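Local coordinates for Glyoxalase/bleomycin resistance protein/dioxygenase (Sphaerobacter thermophilus, PDB 4HC5) that belongs to the vicinal oxygen chelate (glyoxalase/bleomycin resistance/dioxygenase) superfamily and may act as a dioxygenase, at the interface of chains A and B. Sequence-based numbering; all coordinates share one arbitrary frame. Chains: chain A/B, Glyoxalase/bleomycin resistance protein/dioxygenase.

Contact 1: the interface of chains A and B. Residues chain A 56-57, 59, 88; chain B 9, 11-12.
This patch is part of a two-fold symmetric interface between two copies of a vicinal oxygen chelate protein, in which the N-terminal segment of chain B lies between two loops of chain A. It would tie the two subunits together if the deposited pair is the biological dimer. On one flank stand A:Pro56 and A:Pro57, on the other A:Arg88. B:Leu9 spreads its two methyls over A:Pro57. B:Leu9 CD1 rests 3.5 Å from A:Pro57 O, the backbone carbonyl, and its CD2 meets the ring carbon CG of A:Pro57 at 3.9 Å. The two side chains run past each other in opposite directions. The A:Pro56 ring turns its CB toward the backbone carbonyl of B:Ala12, 3.4 Å from O, while its CG touches B:Ile11. With CG1 beside the backbone N (chi1 -52°), the CG2 branch of B:Ile11 is the one turned to A:Pro56. On the opposite flank the B:Ala12 methyl sits over one face of the A:Arg88 guanidinium, near its rim, with CB 3.9 Å from CZ. The arginine chain is extended from CG to NE, which carries the flat group this far. Waters also join the chains. Water 2 links A:Pro57 O to B:Ala12 O, at 2.6 Å from the latter. Water 1 lies almost in line with the A:Arg88 N-H (172° at H) and also meets B:Leu9 O. In the fold, the prolines follow strand 49-55, A:Arg88 follows strand 79-87, and the B segment leads into strand 13-20.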
# COMPACT_ATOMS: atom_id res chain seq x y z
N PRO A 56 -5.97 10.52 1.04
CA PRO A 56 -5.66 11.91 0.74
C PRO A 56 -6.76 12.53 -0.10
O PRO A 56 -7.32 11.86 -0.96
CB PRO A 56 -4.32 11.83 -0.05
CG PRO A 56 -3.71 10.51 0.41
CD PRO A 56 -4.93 9.60 0.56
N PRO A 57 -7.09 13.78 0.15
CA PRO A 57 -8.25 14.40 -0.57
C PRO A 57 -8.12 14.33 -2.08
O PRO A 57 -7.10 14.70 -2.64
CB PRO A 57 -8.26 15.84 -0.10
CG PRO A 57 -7.59 15.71 1.21
CD PRO A 57 -6.50 14.69 1.11
N ALA A 59 -7.75 11.67 -3.94
CA ALA A 59 -6.93 10.56 -4.40
C ALA A 59 -7.68 9.26 -4.47
O ALA A 59 -8.73 9.09 -3.81
CB ALA A 59 -5.68 10.41 -3.52
N ARG A 88 2.81 18.09 -3.17
CA ARG A 88 3.19 19.08 -4.18
C ARG A 88 4.07 20.23 -3.69
O ARG A 88 4.66 20.96 -4.48
CB ARG A 88 1.96 19.59 -4.93
CG ARG A 88 1.25 18.40 -5.61
CD ARG A 88 0.45 18.74 -6.87
NE ARG A 88 -0.17 17.48 -7.36
CZ ARG A 88 -1.34 16.97 -6.97
NH1 ARG A 88 -1.76 15.80 -7.47
NH2 ARG A 88 -2.09 17.61 -6.08
N LEU B 9 -2.24 20.76 -0.54
CA LEU B 9 -2.46 19.62 0.42
C LEU B 9 -1.20 19.24 1.14
O LEU B 9 -0.08 19.31 0.56
CB LEU B 9 -2.98 18.37 -0.32
CG LEU B 9 -4.35 18.44 -1.05
CD1 LEU B 9 -4.67 17.14 -1.89
CD2 LEU B 9 -5.46 18.79 -0.03
N ILE B 11 -0.61 16.21 1.97
CA ILE B 11 -0.36 14.93 1.26
C ILE B 11 -1.36 14.83 0.12
O ILE B 11 -2.57 14.85 0.35
CB ILE B 11 -0.54 13.67 2.18
CG1 ILE B 11 0.30 13.80 3.51
CG2 ILE B 11 -0.30 12.35 1.42
CD1 ILE B 11 1.76 13.88 3.34
N ALA B 12 -0.83 14.62 -1.11
CA ALA B 12 -1.62 14.58 -2.34
C ALA B 12 -2.13 13.18 -2.69
O ALA B 12 -3.26 13.02 -3.11
CB ALA B 12 -0.82 15.16 -3.51
O HOH W 1 0.21 18.45 -2.06
O HOH W 2 -5.15 14.27 -4.38

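Contact 2: the interface of chains A and B. Residues chain A 10-12; chain B 35, 37, 85-87, 130.
The N-terminal segment just before strand 13-20 of this vicinal oxygen chelate fold docks against strand 83-87 of the other chain, with A:Ile11 set between B:Phe37 and B:Leu130. Hydrogen bonds hold the backbone on either side of that isoleucine. A:Ala12 N donates to B:Ile86 O at 2.8 Å, in the carbonyl plane and with a C=O...N angle of 159°. B:Thr87 OG1, the side-chain hydroxyl, donates to A:Met10 O at 2.9 Å, tilted 35° from the carbonyl plane. With chi1 at -175°, B:Thr87 swings OG1 opposite the backbone N and toward the A:Met10 carbonyl. A:Ile11 uses both branches. Its CG1 meets B:Phe37 CE1 at 3.8 Å, so the ring is touched at a rim carbon, and the two side chains cross obliquely. Further along that branch, A:Ile11 CD1 packs against B:Leu130 CD1 at 3.6 Å. The CG2 methyl faces B:Leu85 CB and the carbonyl oxygen of B:Ile86. A:Met10, a selenomethionine, contributes mainly the start of its side chain: CB lies 3.4 Å from B:Leu35 O, and the chain then bends at chi2 and chi3. A water holds the other side of the segment. Water 3 lies 2.9 Å from A:Ile11 N and 2.8 Å from B:Leu35 O. The backbone N-H of A:Ile11 is thus linked to the loop after helix 24-34 of chain B.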
# COMPACT_ATOMS: atom_id res chain seq x y z
N MSE A 10 -7.28 -7.49 -15.86
CA MSE A 10 -7.30 -8.34 -14.69
C MSE A 10 -7.53 -7.38 -13.46
O MSE A 10 -8.42 -7.61 -12.71
CB MSE A 10 -6.02 -9.15 -14.54
CG MSE A 10 -5.64 -10.07 -15.68
SE MSE A 10 -6.91 -11.49 -15.75
CE MSE A 10 -8.12 -10.78 -17.08
N ILE A 11 -6.77 -6.29 -13.38
CA ILE A 11 -6.75 -5.41 -12.21
C ILE A 11 -6.85 -3.95 -12.57
O ILE A 11 -6.06 -3.48 -13.31
CB ILE A 11 -5.44 -5.61 -11.43
CG1 ILE A 11 -5.21 -7.08 -11.13
CG2 ILE A 11 -5.41 -4.76 -10.17
CD1 ILE A 11 -6.26 -7.70 -10.27
N ALA A 12 -7.85 -3.26 -12.06
CA ALA A 12 -8.10 -1.84 -12.35
C ALA A 12 -7.20 -0.90 -11.53
O ALA A 12 -6.68 0.08 -12.04
CB ALA A 12 -9.57 -1.47 -12.17
N LEU B 35 -0.51 -10.89 -14.18
CA LEU B 35 -1.55 -9.99 -13.65
C LEU B 35 -1.83 -8.79 -14.53
O LEU B 35 -2.77 -8.05 -14.31
CB LEU B 35 -1.27 -9.48 -12.26
CG LEU B 35 -1.19 -10.45 -11.11
CD1 LEU B 35 -1.07 -9.71 -9.79
CD2 LEU B 35 -2.42 -11.35 -11.09
N PHE B 37 -0.01 -5.99 -14.99
CA PHE B 37 0.47 -4.65 -14.56
C PHE B 37 1.49 -4.18 -15.62
O PHE B 37 2.02 -4.99 -16.42
CB PHE B 37 1.17 -4.68 -13.19
CG PHE B 37 0.25 -4.85 -11.99
CD1 PHE B 37 -0.84 -5.67 -11.97
CD2 PHE B 37 0.53 -4.16 -10.84
CE1 PHE B 37 -1.61 -5.83 -10.82
CE2 PHE B 37 -0.20 -4.32 -9.70
CZ PHE B 37 -1.26 -5.16 -9.68
N LEU B 85 -7.13 -5.18 -4.05
CA LEU B 85 -7.15 -4.84 -5.48
C LEU B 85 -8.56 -4.89 -6.04
O LEU B 85 -9.38 -5.73 -5.68
CB LEU B 85 -6.30 -5.86 -6.27
CG LEU B 85 -4.82 -6.03 -5.87
CD1 LEU B 85 -4.16 -7.15 -6.65
CD2 LEU B 85 -4.05 -4.69 -5.98
N ILE B 86 -8.82 -3.94 -6.92
CA ILE B 86 -10.14 -3.83 -7.57
C ILE B 86 -10.05 -4.38 -9.01
O ILE B 86 -9.15 -4.05 -9.74
CB ILE B 86 -10.72 -2.37 -7.64
CG1 ILE B 86 -10.91 -1.83 -6.21
CG2 ILE B 86 -11.97 -2.30 -8.50
CD1 ILE B 86 -11.78 -2.69 -5.29
N THR B 87 -11.06 -5.14 -9.39
CA THR B 87 -11.29 -5.59 -10.77
C THR B 87 -12.75 -5.17 -11.14
O THR B 87 -13.64 -5.16 -10.30
CB THR B 87 -11.12 -7.12 -10.95
OG1 THR B 87 -11.27 -7.45 -12.34
CG2 THR B 87 -12.03 -7.90 -10.11
N LEU B 130 -9.13 -9.48 -3.56
CA LEU B 130 -9.59 -9.05 -4.94
C LEU B 130 -11.11 -8.86 -4.87
O LEU B 130 -11.86 -9.78 -4.57
CB LEU B 130 -9.27 -10.15 -5.97
CG LEU B 130 -9.67 -9.81 -7.42
CD1 LEU B 130 -8.89 -8.60 -7.95
CD2 LEU B 130 -9.44 -11.11 -8.27
O HOH W 3 -4.45 -5.89 -14.99

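Contact 3: the interface of chains A and B. Residues chain A 12-14, 60; chain B 56-57, 59-60.
Residue A:Ala12 and the start of strand 13-20 in chain A meet the loop after strand 49-55 in chain B, and the A:Gln60 loop meets its own copy. Both belong to the vicinal oxygen chelate fold. B:Pro56 and B:Ala59 press on the backbone where A:Ala12 enters strand 13-20. The ring carbon CB of B:Pro56 lies 3.6 Å from A:Ala12 O, and the neighbouring CG lies 3.9 Å from A:Tyr13 CA. The B:Ala59 methyl reaches the same carbonyl, with CB 3.6 Å from A:Ala12 O. B:Ala59 CB also touches A:Tyr13 CB at 3.8 Å. A:Tyr13 therefore meets chain B with the root of its side chain. Its CG stands between the backbone N and the carbonyl carbon (chi1 63°), and the ring extends away from B:Ala59. Within chain A, the amide NE2 of A:Gln60 lies 3.4 Å above one face of the A:Tyr13 ring, toward its rim. The A:Gln60 chain runs out fully, with CG anti to the backbone N (chi1 179°), and this brings the amide to the ring. The same amide turns its oxygen toward chain B, where A:Gln60 OE1 is 3.8 Å from B:Gln60 N, too long for a hydrogen bond. B:Gln60 has nearly the same shape and approaches A:Gln60 N in return, as the two-fold symmetry requires. Water 4 bridges the chains, 2.7 Å from A:Ala12 O and 2.8 Å from B:Pro57 O.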
# COMPACT_ATOMS: atom_id res chain seq x y z
N ALA A 12 -7.85 -3.26 -12.06
CA ALA A 12 -8.10 -1.84 -12.35
C ALA A 12 -7.20 -0.90 -11.53
O ALA A 12 -6.68 0.08 -12.04
CB ALA A 12 -9.57 -1.47 -12.17
N TYR A 13 -7.09 -1.16 -10.24
CA TYR A 13 -6.28 -0.30 -9.35
C TYR A 13 -6.09 -0.96 -7.99
O TYR A 13 -6.82 -1.89 -7.65
CB TYR A 13 -6.90 1.13 -9.24
CG TYR A 13 -8.26 1.25 -8.66
CD1 TYR A 13 -9.41 1.18 -9.47
CD2 TYR A 13 -8.46 1.52 -7.28
CE1 TYR A 13 -10.68 1.27 -8.93
CE2 TYR A 13 -9.75 1.63 -6.76
CZ TYR A 13 -10.84 1.52 -7.56
OH TYR A 13 -12.11 1.64 -7.03
N VAL A 14 -5.15 -0.39 -7.26
CA VAL A 14 -4.94 -0.72 -5.84
C VAL A 14 -6.01 0.01 -5.00
O VAL A 14 -6.07 1.23 -4.98
CB VAL A 14 -3.55 -0.38 -5.39
CG1 VAL A 14 -3.44 -0.69 -3.86
CG2 VAL A 14 -2.49 -1.12 -6.20
N GLN A 60 -7.12 8.32 -5.23
CA GLN A 60 -7.80 7.00 -5.44
C GLN A 60 -7.54 5.97 -4.28
O GLN A 60 -8.46 5.52 -3.59
CB GLN A 60 -7.43 6.47 -6.76
CG GLN A 60 -8.00 5.15 -7.13
CD GLN A 60 -7.63 4.77 -8.55
OE1 GLN A 60 -6.46 4.67 -8.94
NE2 GLN A 60 -8.69 4.65 -9.39
N PRO B 56 -1.13 -1.11 -12.00
CA PRO B 56 -2.23 -1.51 -12.89
C PRO B 56 -2.38 -0.43 -14.01
O PRO B 56 -2.29 0.77 -13.74
CB PRO B 56 -3.45 -1.51 -11.97
CG PRO B 56 -2.87 -1.77 -10.61
CD PRO B 56 -1.59 -0.94 -10.61
N PRO B 57 -2.67 -0.86 -15.24
CA PRO B 57 -2.66 0.10 -16.34
C PRO B 57 -3.65 1.24 -16.15
O PRO B 57 -4.78 1.02 -15.80
CB PRO B 57 -3.08 -0.75 -17.54
CG PRO B 57 -2.61 -2.10 -17.16
CD PRO B 57 -2.82 -2.24 -15.67
N ALA B 59 -3.64 3.41 -13.67
CA ALA B 59 -3.85 3.70 -12.24
C ALA B 59 -2.72 4.58 -11.69
O ALA B 59 -1.63 4.62 -12.22
CB ALA B 59 -4.01 2.42 -11.42
N GLN B 60 -3.00 5.17 -10.52
CA GLN B 60 -2.03 6.08 -9.89
C GLN B 60 -1.01 5.38 -8.99
O GLN B 60 0.16 5.51 -9.18
CB GLN B 60 -2.80 7.13 -9.11
CG GLN B 60 -1.90 8.18 -8.51
CD GLN B 60 -2.71 9.26 -7.88
OE1 GLN B 60 -3.59 9.01 -7.02
NE2 GLN B 60 -2.45 10.49 -8.30
O HOH W 4 -7.00 1.72 -14.16

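Contact 2 and contact 3 are neighbours, their C-alpha centres about 8 Å apart, and they share A:Ala12. Its N faces one part of chain B in contact 2, its carbonyl another in contact 3. The C-alpha centre of contact 1 is about 23 Å from that of contact 2 and about 16 Å from that of contact 3. Contact 3 partly repeats contact 1 with the chains exchanged: Pro56 CB against Ala12 O, and the water between Pro57 O and Ala12 O. The N-terminal segments thus dock reciprocally. This fits a dimer, though the structure alone does not show that the pair forms in solution.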